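Local coordinates for protein 4-hydroxybutyrate CoA-transferase (Porphyromonas gingivalis, PDB 3EH7) that probably transfers coenzyme A between short-chain acyl-CoA thioesters and carboxylates such as acetate or 4-hydroxybutyrate, as a member of the acetyl-CoA hydrolase/transferase family, at residues Gln162-His167 with His282-Asn287; Ser128-Asn133 with Gly157-Gln162; Gly267-Thr272 with Pro288-Tyr293; His167-Ile172 with Leu292-Tyr297. All blocks are in the same frame, centred on the assembly; numbering follows the deposited sequence.

Contact 1 (Gln162-His167 with His282-Asn287); sequences QMPYVH and HFIDKN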
# COMPACT_ATOMS: atom_id res chain seq x y z
N GLN A 162 -36.44 -11.50 -9.30
CA GLN A 162 -35.75 -12.32 -8.30
C GLN A 162 -34.49 -11.68 -7.74
O GLN A 162 -33.86 -12.27 -6.87
CB GLN A 162 -35.48 -13.71 -8.87
CG GLN A 162 -36.76 -14.44 -9.24
CD GLN A 162 -36.56 -15.91 -9.50
OE1 GLN A 162 -35.84 -16.57 -8.76
NE2 GLN A 162 -37.21 -16.43 -10.55
N MSE A 163 -34.12 -10.49 -8.22
CA MSE A 163 -33.01 -9.77 -7.60
C MSE A 163 -33.51 -9.14 -6.30
O MSE A 163 -34.48 -8.36 -6.29
CB MSE A 163 -32.48 -8.67 -8.50
CG MSE A 163 -31.38 -7.86 -7.83
SE MSE A 163 -29.74 -8.87 -7.63
CE MSE A 163 -28.67 -7.82 -8.85
N PRO A 164 -32.86 -9.49 -5.18
CA PRO A 164 -33.38 -9.00 -3.91
C PRO A 164 -33.19 -7.50 -3.75
O PRO A 164 -32.33 -6.91 -4.40
CB PRO A 164 -32.57 -9.77 -2.86
CG PRO A 164 -31.37 -10.22 -3.56
CD PRO A 164 -31.75 -10.44 -4.99
N TYR A 165 -34.02 -6.89 -2.90
CA TYR A 165 -33.90 -5.47 -2.57
C TYR A 165 -32.97 -5.41 -1.39
O TYR A 165 -33.28 -5.93 -0.33
CB TYR A 165 -35.26 -4.87 -2.22
CG TYR A 165 -35.21 -3.38 -1.87
CD1 TYR A 165 -34.94 -2.97 -0.57
CD2 TYR A 165 -35.44 -2.41 -2.84
CE1 TYR A 165 -34.89 -1.64 -0.23
CE2 TYR A 165 -35.41 -1.06 -2.51
CZ TYR A 165 -35.12 -0.69 -1.20
OH TYR A 165 -35.07 0.63 -0.82
N VAL A 166 -31.79 -4.84 -1.60
CA VAL A 166 -30.76 -4.81 -0.55
C VAL A 166 -30.50 -3.38 -0.09
O VAL A 166 -30.30 -2.46 -0.91
CB VAL A 166 -29.45 -5.49 -1.02
CG1 VAL A 166 -28.34 -5.43 0.06
CG2 VAL A 166 -29.74 -6.95 -1.43
N HIS A 167 -30.46 -3.25 1.22
CA HIS A 167 -30.27 -1.98 1.88
C HIS A 167 -28.86 -1.43 1.78
O HIS A 167 -27.96 -2.08 1.25
CB HIS A 167 -30.69 -2.12 3.35
CG HIS A 167 -32.17 -2.26 3.52
ND1 HIS A 167 -33.02 -1.19 3.48
CD2 HIS A 167 -32.95 -3.36 3.67
CE1 HIS A 167 -34.26 -1.61 3.62
NE2 HIS A 167 -34.25 -2.92 3.75
N HIS A 282 -32.53 -14.82 -0.06
CA HIS A 282 -33.77 -14.61 0.71
C HIS A 282 -33.49 -13.91 2.06
O HIS A 282 -34.18 -12.98 2.42
CB HIS A 282 -34.52 -15.94 0.95
CG HIS A 282 -35.73 -15.81 1.82
ND1 HIS A 282 -35.77 -16.29 3.11
CD2 HIS A 282 -36.94 -15.22 1.60
CE1 HIS A 282 -36.96 -16.04 3.64
NE2 HIS A 282 -37.68 -15.38 2.75
N PHE A 283 -32.46 -14.35 2.77
CA PHE A 283 -32.10 -13.73 4.05
C PHE A 283 -31.80 -12.21 3.95
O PHE A 283 -32.15 -11.45 4.86
CB PHE A 283 -30.92 -14.48 4.65
CG PHE A 283 -30.32 -13.82 5.84
CD1 PHE A 283 -30.87 -13.99 7.09
CD2 PHE A 283 -29.18 -13.02 5.71
CE1 PHE A 283 -30.32 -13.39 8.20
CE2 PHE A 283 -28.62 -12.40 6.82
CZ PHE A 283 -29.20 -12.60 8.08
N ILE A 284 -31.18 -11.78 2.85
CA ILE A 284 -30.79 -10.37 2.72
C ILE A 284 -31.92 -9.49 2.18
O ILE A 284 -31.84 -8.28 2.28
CB ILE A 284 -29.54 -10.19 1.80
CG1 ILE A 284 -29.91 -10.50 0.33
CG2 ILE A 284 -28.37 -11.02 2.34
CD1 ILE A 284 -28.75 -10.53 -0.64
N ASP A 285 -32.95 -10.11 1.59
CA ASP A 285 -33.99 -9.36 0.89
C ASP A 285 -34.76 -8.49 1.89
O ASP A 285 -35.32 -9.01 2.85
CB ASP A 285 -34.93 -10.32 0.17
CG ASP A 285 -35.94 -9.62 -0.72
OD1 ASP A 285 -35.71 -8.48 -1.13
OD2 ASP A 285 -36.98 -10.21 -1.01
N LYS A 286 -34.73 -7.18 1.68
CA LYS A 286 -35.40 -6.25 2.60
C LYS A 286 -34.95 -6.40 4.05
O LYS A 286 -35.70 -6.10 4.98
CB LYS A 286 -36.92 -6.40 2.49
CG LYS A 286 -37.47 -6.08 1.11
CD LYS A 286 -38.94 -6.51 0.98
CE LYS A 286 -39.72 -5.60 0.01
NZ LYS A 286 -38.88 -5.14 -1.16
N ASN A 287 -33.71 -6.83 4.26
CA ASN A 287 -33.17 -7.01 5.61
C ASN A 287 -32.32 -5.81 5.97
O ASN A 287 -31.20 -5.65 5.45
CB ASN A 287 -32.37 -8.31 5.67
CG ASN A 287 -31.81 -8.59 7.04
OD1 ASN A 287 -31.79 -7.73 7.90
ND2 ASN A 287 -31.35 -9.83 7.25
O HOH W 1 -30.79 -5.83 2.62
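Two hydrogen bonds grip the backbone of Y165, one at each end of the residue. Its N-H reaches D285 OD1 at 2.9 Å, meeting the carboxylate on its anti side and somewhat out of its plane; with D285 CG anti to its own backbone N (chi1 -173°), the carboxylate is carried toward this amide. The carbonyl O of Y165 takes the N-H of K286 at 2.8 Å in a nearly straight bond, 170° at the hydrogen. K286 sits inside the type II turn from I284 to N287 that follows the helix, so the turn presents its amide to the passing chain.

One water carries the pairing a step further. It accepts from H167 N at 3.0 Å and lies in hydrogen-bonding range of both I284 O and N287 O, filling in between the turn and the extended chain.

Apolar contact is concentrated on I284, whose CD1 comes within 3.9 Å of P164 CG and 3.8 Å of V166 CG2. On the outer side the bent K286 chain crosses Y165 at about a right angle, with NZ 3.8 Å from Y165 CB, while the H167 imidazole puts CD2 3.4 Å from N287 O. One face of that imidazole is approached by CE1 of the Y165 ring.

The contact ties the link between strands 154-160 and 167-168, from the N-terminal family region, to the end of helix 278-284 in the C-terminal one. V166 also touches L292, and I284 touches V290, of strand 290-292, while F283 packs against helix 246-253.

Contact 2 (Ser128-Asn133 with Gly157-Gln162); sequences SMPDEN and GEINRQ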
# COMPACT_ATOMS: atom_id res chain seq x y z
N SER A 128 -33.23 -4.69 -8.58
CA SER A 128 -34.48 -5.13 -8.02
C SER A 128 -35.59 -4.29 -8.59
O SER A 128 -35.35 -3.24 -9.18
CB SER A 128 -34.49 -4.98 -6.50
OG SER A 128 -34.60 -3.61 -6.15
N MSE A 129 -36.82 -4.75 -8.38
CA MSE A 129 -38.01 -4.01 -8.76
C MSE A 129 -38.00 -2.65 -8.06
O MSE A 129 -37.53 -2.57 -6.95
CB MSE A 129 -39.25 -4.79 -8.30
CG MSE A 129 -39.52 -6.01 -9.12
SE MSE A 129 -40.15 -5.52 -10.89
CE MSE A 129 -41.99 -4.98 -10.52
N PRO A 130 -38.51 -1.59 -8.72
CA PRO A 130 -38.58 -0.30 -8.06
C PRO A 130 -39.54 -0.29 -6.89
O PRO A 130 -40.59 -0.95 -6.91
CB PRO A 130 -39.13 0.63 -9.15
CG PRO A 130 -39.94 -0.25 -9.98
CD PRO A 130 -39.14 -1.53 -10.05
N ASP A 131 -39.17 0.46 -5.88
CA ASP A 131 -40.06 0.71 -4.78
C ASP A 131 -41.08 1.75 -5.23
O ASP A 131 -41.14 2.15 -6.41
CB ASP A 131 -39.26 1.13 -3.53
CG ASP A 131 -38.60 2.49 -3.68
OD1 ASP A 131 -39.13 3.35 -4.42
OD2 ASP A 131 -37.54 2.69 -3.05
N GLU A 132 -41.90 2.18 -4.28
CA GLU A 132 -43.01 3.11 -4.54
C GLU A 132 -42.52 4.50 -4.96
O GLU A 132 -43.23 5.23 -5.64
CB GLU A 132 -43.86 3.26 -3.27
CG GLU A 132 -44.38 1.94 -2.70
CD GLU A 132 -45.60 2.13 -1.80
OE1 GLU A 132 -45.85 3.28 -1.37
OE2 GLU A 132 -46.32 1.14 -1.54
N ASN A 133 -41.30 4.84 -4.53
CA ASN A 133 -40.64 6.10 -4.85
C ASN A 133 -39.86 6.10 -6.16
O ASN A 133 -39.30 7.12 -6.56
CB ASN A 133 -39.72 6.46 -3.69
CG ASN A 133 -40.48 6.65 -2.40
OD1 ASN A 133 -41.68 6.93 -2.41
ND2 ASN A 133 -39.77 6.56 -1.28
N GLY A 157 -30.78 -0.97 -17.38
CA GLY A 157 -31.15 -1.59 -16.13
C GLY A 157 -31.93 -2.86 -16.40
O GLY A 157 -32.99 -2.81 -17.02
N GLU A 158 -31.42 -3.98 -15.92
CA GLU A 158 -32.10 -5.27 -16.06
C GLU A 158 -32.86 -5.54 -14.78
O GLU A 158 -32.25 -5.94 -13.78
CB GLU A 158 -31.10 -6.39 -16.35
CG GLU A 158 -31.75 -7.74 -16.63
CD GLU A 158 -30.80 -8.74 -17.28
OE1 GLU A 158 -30.24 -8.42 -18.35
OE2 GLU A 158 -30.63 -9.84 -16.72
N ILE A 159 -34.16 -5.29 -14.78
CA ILE A 159 -34.96 -5.43 -13.57
C ILE A 159 -35.49 -6.86 -13.42
O ILE A 159 -36.38 -7.31 -14.13
CB ILE A 159 -36.12 -4.40 -13.50
CG1 ILE A 159 -35.57 -2.99 -13.60
CG2 ILE A 159 -36.90 -4.56 -12.22
CD1 ILE A 159 -36.60 -1.88 -13.26
N ASN A 160 -34.89 -7.57 -12.47
CA ASN A 160 -35.22 -8.97 -12.26
C ASN A 160 -36.12 -9.12 -11.02
O ASN A 160 -35.81 -8.64 -9.92
CB ASN A 160 -33.90 -9.75 -12.12
CG ASN A 160 -34.09 -11.25 -11.92
OD1 ASN A 160 -35.20 -11.80 -11.93
ND2 ASN A 160 -32.96 -11.92 -11.71
N ARG A 161 -37.24 -9.80 -11.22
CA ARG A 161 -38.18 -10.01 -10.11
C ARG A 161 -37.49 -10.75 -8.97
O ARG A 161 -37.90 -10.64 -7.82
CB ARG A 161 -39.41 -10.81 -10.51
CG ARG A 161 -40.12 -10.42 -11.81
CD ARG A 161 -40.30 -8.97 -11.98
NE ARG A 161 -41.37 -8.66 -12.94
CZ ARG A 161 -41.33 -8.88 -14.25
NH1 ARG A 161 -42.38 -8.56 -14.99
NH2 ARG A 161 -40.25 -9.41 -14.83
N GLN A 162 -36.44 -11.50 -9.30
CA GLN A 162 -35.75 -12.32 -8.30
C GLN A 162 -34.49 -11.68 -7.74
O GLN A 162 -33.86 -12.27 -6.87
CB GLN A 162 -35.48 -13.71 -8.87
CG GLN A 162 -36.76 -14.44 -9.24
CD GLN A 162 -36.56 -15.91 -9.50
OE1 GLN A 162 -35.84 -16.57 -8.76
NE2 GLN A 162 -37.21 -16.43 -10.55
O HOH W 2 -36.86 -7.61 -7.43
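S128 and I159 bring the two backbones closest, their CA atoms 5.6 Å apart, where the chain leaves strand 122-127 beside the end of strand 154-160. These are neighbouring parallel strands of the six-stranded sheet of the N-terminal region, joined in beta-alpha-beta fashion by a connection that includes strand 135-137 and helix 145-151. At the strand ends a water bridges the two backbones: it accepts from M129 N and donates toward N160 O.

Selenomethionine M129 and I159 carry the side-chain contact. The M129 chain is bent at both chi2 and chi3, and the selenium touches I159 CG2 and R161 CD, each at 3.6 Å. M129 crosses I159 at about a right angle, and I159 also puts CG2 3.7 Å from S128 O and CD1 4.1 Å from P130 CD. M182 of strand 179-183 touches M129, I159 and R161 alike, so the apolar cluster continues across the sheet; the R161 guanidinium end is bonded through NH2 to A183 O.

The strand finishes in an Asx turn. N160 OD1 accepts the N-H of Q162 at 2.9 Å, with the donor well above the carbonyl plane, and ND2 of the same amide bonds to Q126 OE1.

Contact 3 (Gly267-Thr272 with Pro288-Tyr293); sequences GKMVAT and PDVELY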
# COMPACT_ATOMS: atom_id res chain seq x y z
N GLY A 267 -24.14 -3.33 14.67
CA GLY A 267 -25.28 -4.18 14.39
C GLY A 267 -25.55 -4.50 12.94
O GLY A 267 -26.54 -5.16 12.64
N LYS A 268 -24.71 -4.05 12.02
CA LYS A 268 -24.94 -4.24 10.59
C LYS A 268 -23.86 -5.11 9.97
O LYS A 268 -22.71 -5.03 10.38
CB LYS A 268 -24.97 -2.90 9.85
CG LYS A 268 -25.90 -1.82 10.45
CD LYS A 268 -27.37 -2.19 10.33
CE LYS A 268 -28.25 -1.10 10.95
NZ LYS A 268 -27.94 0.24 10.37
N MSE A 269 -24.24 -5.91 8.96
CA MSE A 269 -23.29 -6.61 8.12
C MSE A 269 -23.05 -5.71 6.91
O MSE A 269 -23.96 -5.48 6.13
CB MSE A 269 -23.84 -7.96 7.65
CG MSE A 269 -24.18 -8.95 8.78
SE MSE A 269 -25.50 -10.22 8.10
CE MSE A 269 -27.07 -9.35 8.87
N VAL A 270 -21.83 -5.20 6.78
CA VAL A 270 -21.48 -4.26 5.72
C VAL A 270 -20.59 -4.98 4.71
O VAL A 270 -19.63 -5.68 5.10
CB VAL A 270 -20.77 -3.06 6.32
CG1 VAL A 270 -20.18 -2.15 5.24
CG2 VAL A 270 -21.73 -2.29 7.23
N ALA A 271 -20.92 -4.83 3.43
CA ALA A 271 -20.25 -5.50 2.34
C ALA A 271 -20.39 -4.62 1.10
O ALA A 271 -21.08 -3.62 1.14
CB ALA A 271 -20.85 -6.92 2.08
N THR A 272 -19.75 -5.00 -0.00
CA THR A 272 -19.91 -4.29 -1.27
C THR A 272 -20.55 -5.15 -2.34
O THR A 272 -21.19 -4.61 -3.23
CB THR A 272 -18.59 -3.60 -1.73
OG1 THR A 272 -18.88 -2.58 -2.69
CG2 THR A 272 -17.55 -4.59 -2.30
N PRO A 288 -32.82 -4.95 6.88
CA PRO A 288 -32.06 -3.72 7.14
C PRO A 288 -30.76 -3.93 7.91
O PRO A 288 -30.00 -2.99 8.06
CB PRO A 288 -33.04 -2.86 7.95
CG PRO A 288 -34.02 -3.79 8.53
CD PRO A 288 -34.06 -5.02 7.67
N ASP A 289 -30.51 -5.13 8.43
CA ASP A 289 -29.25 -5.40 9.09
C ASP A 289 -28.13 -5.68 8.09
O ASP A 289 -27.00 -5.85 8.51
CB ASP A 289 -29.38 -6.59 10.05
CG ASP A 289 -30.34 -6.31 11.20
OD1 ASP A 289 -30.54 -5.13 11.52
OD2 ASP A 289 -30.91 -7.27 11.75
N VAL A 290 -28.46 -5.78 6.80
CA VAL A 290 -27.48 -5.97 5.74
C VAL A 290 -27.43 -4.69 4.94
O VAL A 290 -28.47 -4.24 4.43
CB VAL A 290 -27.87 -7.13 4.78
CG1 VAL A 290 -26.84 -7.26 3.65
CG2 VAL A 290 -28.02 -8.45 5.54
N GLU A 291 -26.23 -4.10 4.83
CA GLU A 291 -26.07 -2.87 4.11
C GLU A 291 -24.91 -2.98 3.13
O GLU A 291 -23.78 -3.30 3.52
CB GLU A 291 -25.87 -1.69 5.08
CG GLU A 291 -27.14 -1.35 5.83
CD GLU A 291 -26.99 -0.19 6.82
OE1 GLU A 291 -25.86 0.30 7.04
OE2 GLU A 291 -28.03 0.18 7.41
N LEU A 292 -25.21 -2.78 1.84
CA LEU A 292 -24.17 -2.68 0.84
C LEU A 292 -23.89 -1.22 0.54
O LEU A 292 -24.81 -0.39 0.52
CB LEU A 292 -24.50 -3.40 -0.45
CG LEU A 292 -24.66 -4.93 -0.41
CD1 LEU A 292 -24.41 -5.58 -1.77
CD2 LEU A 292 -23.84 -5.58 0.73
N TYR A 293 -22.60 -0.94 0.32
CA TYR A 293 -22.12 0.37 -0.13
C TYR A 293 -21.16 0.16 -1.29
O TYR A 293 -20.59 -0.93 -1.46
CB TYR A 293 -21.39 1.11 0.98
CG TYR A 293 -22.19 1.35 2.23
CD1 TYR A 293 -22.32 0.35 3.19
CD2 TYR A 293 -22.82 2.58 2.45
CE1 TYR A 293 -23.06 0.58 4.34
CE2 TYR A 293 -23.56 2.82 3.57
CZ TYR A 293 -23.67 1.83 4.54
OH TYR A 293 -24.44 2.08 5.67
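M269, V270 and A271 pair in parallel with V290, E291 and L292, neighbouring strands of the large mixed sheet linked by a beta-alpha-beta crossover through helix 278-284. The backbone ladder alternates regularly: M269 N to D289 O, E291 N to M269 O, A271 N to E291 O and Y293 N to A271 O. The short strand axes lie 4.9 Å apart at 20°.

The tight side holds M269, A271, V290 and L292. Selenomethionine M269 turns at chi3, and its methyl CE comes within 3.6 Å of V290 CG2; farther along, A271 CB meets L292 CD2 at 3.5 Å. F244 touches M269, A271 and V290, and helix 278-284 adds F283 against M269 and I284 against V290, so this face is buried. Buried too is the C-terminal end of the pairing, where T272 OG1, anti to its backbone N (chi1 -161°), donates to Y293 O at 2.7 Å and lies in that carbonyl's plane.

The other face is more polar and partly open to solvent. V270 CG1 packs 3.9 Å from Y293 CD1, beside a chain of polar groups. K268 bends at chi2 and chi4, and NZ forms a salt bridge with E291 OE2 at 3.0 Å, arriving from above the carboxylate plane. Y293 OH donates to E291 OE1 at 2.7 Å from the opposite face of the carboxylate, likewise out of its plane.

With both oxygens of E291 engaged, the two bonds should restrict the rotation of its carboxylate. The ammonium and hydroxyl would together be expected to stabilise its negative charge, and through them E291 links K268, just before strand 269-271, to Y293, just after strand 290-292.

Contact 4 (His167-Ile172 with Leu292-Tyr297); sequences HGDNLI and LYPVDY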
# COMPACT_ATOMS: atom_id res chain seq x y z
N HIS A 167 -30.46 -3.25 1.22
CA HIS A 167 -30.27 -1.98 1.88
C HIS A 167 -28.86 -1.43 1.78
O HIS A 167 -27.96 -2.08 1.25
CB HIS A 167 -30.69 -2.12 3.35
CG HIS A 167 -32.17 -2.26 3.52
ND1 HIS A 167 -33.02 -1.19 3.48
CD2 HIS A 167 -32.95 -3.36 3.67
CE1 HIS A 167 -34.26 -1.61 3.62
NE2 HIS A 167 -34.25 -2.92 3.75
N GLY A 168 -28.70 -0.21 2.31
CA GLY A 168 -27.44 0.54 2.27
C GLY A 168 -27.49 1.63 1.21
O GLY A 168 -28.57 1.98 0.74
N ASP A 169 -26.33 2.16 0.84
CA ASP A 169 -26.22 3.15 -0.24
C ASP A 169 -26.20 2.40 -1.56
O ASP A 169 -25.17 2.23 -2.19
CB ASP A 169 -24.98 4.01 -0.07
CG ASP A 169 -24.83 5.05 -1.17
OD1 ASP A 169 -25.85 5.48 -1.76
OD2 ASP A 169 -23.67 5.45 -1.43
N ASN A 170 -27.38 1.93 -1.97
CA ASN A 170 -27.48 0.87 -2.95
C ASN A 170 -28.71 1.02 -3.84
O ASN A 170 -29.26 0.01 -4.30
CB ASN A 170 -27.57 -0.45 -2.19
CG ASN A 170 -27.29 -1.64 -3.04
OD1 ASN A 170 -26.45 -1.60 -3.96
ND2 ASN A 170 -27.96 -2.75 -2.71
N LEU A 171 -29.11 2.26 -4.09
CA LEU A 171 -30.30 2.57 -4.87
C LEU A 171 -29.97 3.46 -6.05
O LEU A 171 -28.95 4.13 -6.07
CB LEU A 171 -31.35 3.29 -4.03
CG LEU A 171 -31.90 2.56 -2.79
CD1 LEU A 171 -32.81 3.50 -2.04
CD2 LEU A 171 -32.61 1.25 -3.13
N ILE A 172 -30.86 3.44 -7.03
CA ILE A 172 -30.79 4.34 -8.15
C ILE A 172 -32.23 4.59 -8.59
O ILE A 172 -33.06 3.66 -8.61
CB ILE A 172 -29.92 3.76 -9.31
CG1 ILE A 172 -29.69 4.81 -10.40
CG2 ILE A 172 -30.52 2.44 -9.89
CD1 ILE A 172 -28.73 4.36 -11.49
N LEU A 292 -25.21 -2.78 1.84
CA LEU A 292 -24.17 -2.68 0.84
C LEU A 292 -23.89 -1.22 0.54
O LEU A 292 -24.81 -0.39 0.52
CB LEU A 292 -24.50 -3.40 -0.45
CG LEU A 292 -24.66 -4.93 -0.41
CD1 LEU A 292 -24.41 -5.58 -1.77
CD2 LEU A 292 -23.84 -5.58 0.73
N TYR A 293 -22.60 -0.94 0.32
CA TYR A 293 -22.12 0.37 -0.13
C TYR A 293 -21.16 0.16 -1.29
O TYR A 293 -20.59 -0.93 -1.46
CB TYR A 293 -21.39 1.11 0.98
CG TYR A 293 -22.19 1.35 2.23
CD1 TYR A 293 -22.32 0.35 3.19
CD2 TYR A 293 -22.82 2.58 2.45
CE1 TYR A 293 -23.06 0.58 4.34
CE2 TYR A 293 -23.56 2.82 3.57
CZ TYR A 293 -23.67 1.83 4.54
OH TYR A 293 -24.44 2.08 5.67
N PRO A 294 -20.95 1.20 -2.10
CA PRO A 294 -19.99 1.07 -3.18
C PRO A 294 -18.56 0.85 -2.68
O PRO A 294 -18.19 1.18 -1.52
CB PRO A 294 -20.14 2.39 -3.96
CG PRO A 294 -20.93 3.29 -3.12
CD PRO A 294 -21.69 2.47 -2.14
N VAL A 295 -17.77 0.25 -3.55
CA VAL A 295 -16.48 -0.26 -3.14
C VAL A 295 -15.51 0.84 -2.64
O VAL A 295 -14.64 0.57 -1.80
CB VAL A 295 -15.85 -1.15 -4.24
CG1 VAL A 295 -15.46 -0.30 -5.51
CG2 VAL A 295 -14.64 -1.94 -3.65
N ASP A 296 -15.68 2.09 -3.14
CA ASP A 296 -14.84 3.18 -2.71
C ASP A 296 -15.12 3.59 -1.27
O ASP A 296 -14.33 4.31 -0.68
CB ASP A 296 -14.91 4.40 -3.65
CG ASP A 296 -16.32 4.95 -3.81
OD1 ASP A 296 -17.29 4.17 -3.87
OD2 ASP A 296 -16.44 6.16 -3.95
N TYR A 297 -16.24 3.13 -0.71
CA TYR A 297 -16.48 3.29 0.70
C TYR A 297 -15.99 2.07 1.46
O TYR A 297 -15.09 2.17 2.31
CB TYR A 297 -17.97 3.58 0.97
CG TYR A 297 -18.30 3.73 2.44
CD1 TYR A 297 -18.02 4.91 3.11
CD2 TYR A 297 -18.87 2.69 3.16
CE1 TYR A 297 -18.31 5.06 4.46
CE2 TYR A 297 -19.17 2.82 4.48
CZ TYR A 297 -18.89 4.00 5.13
OH TYR A 297 -19.18 4.10 6.45
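H167 and L292 make the edge contact of the large mixed sheet, where the short, weakly bonded strand 167-168 from the N-terminal family region lies beside strand 290-292 from the C-terminal one. L292 N donates to H167 O at 2.9 Å, with 164° at the hydrogen and the donor tilted from the carbonyl plane. Next along, G168 CA makes a CA-H...O contact of 3.3 Å with L292 O. G168, without a side chain, lets that oxygen come close at phi 103° and psi -164°.

After G168 the chain bends through an inverse gamma turn centred on D169, whose CB rests 3.6 Å from Y293 CD2. D169 also crosses P294 at about a right angle: OD2 stands 3.6 Å from P294 CD, and D169 O reaches that same CD at 3.5 Å. P294 is the N-cap residue of helix 295-298, and Y297 from its first turn lays CE2 over the centre of the Y293 ring.

N170 runs beside L292, its ND2 satisfied by two backbone carbonyls, V166 O and G139 O. The link between the two segments thus rests on backbone polar contact at the strand end, with the D169 side chain packed on Y293 and P294 alongside.

Contact 2 closes first along the chain, and contact 1 opens on its last residue, Q162; contact 4 then starts at H167, where the first segment of contact 1 ends. The second halves also follow in order, 282-287, 288-293 and 292-297, with L292 and Y293 common to contacts 3 and 4. Centres lie about 11 Å apart for contacts 1 and 2 and for 1 and 3, and about 9 Å for 3 and 4; contacts 2 and 3 are about 19 Å apart and do not touch. Contact 2 belongs to the six-stranded parallel sheet, contacts 3 and 4 to the large mixed sheet. Segment 162-167 links the sheets; contacts 1 and 4 join the two family regions.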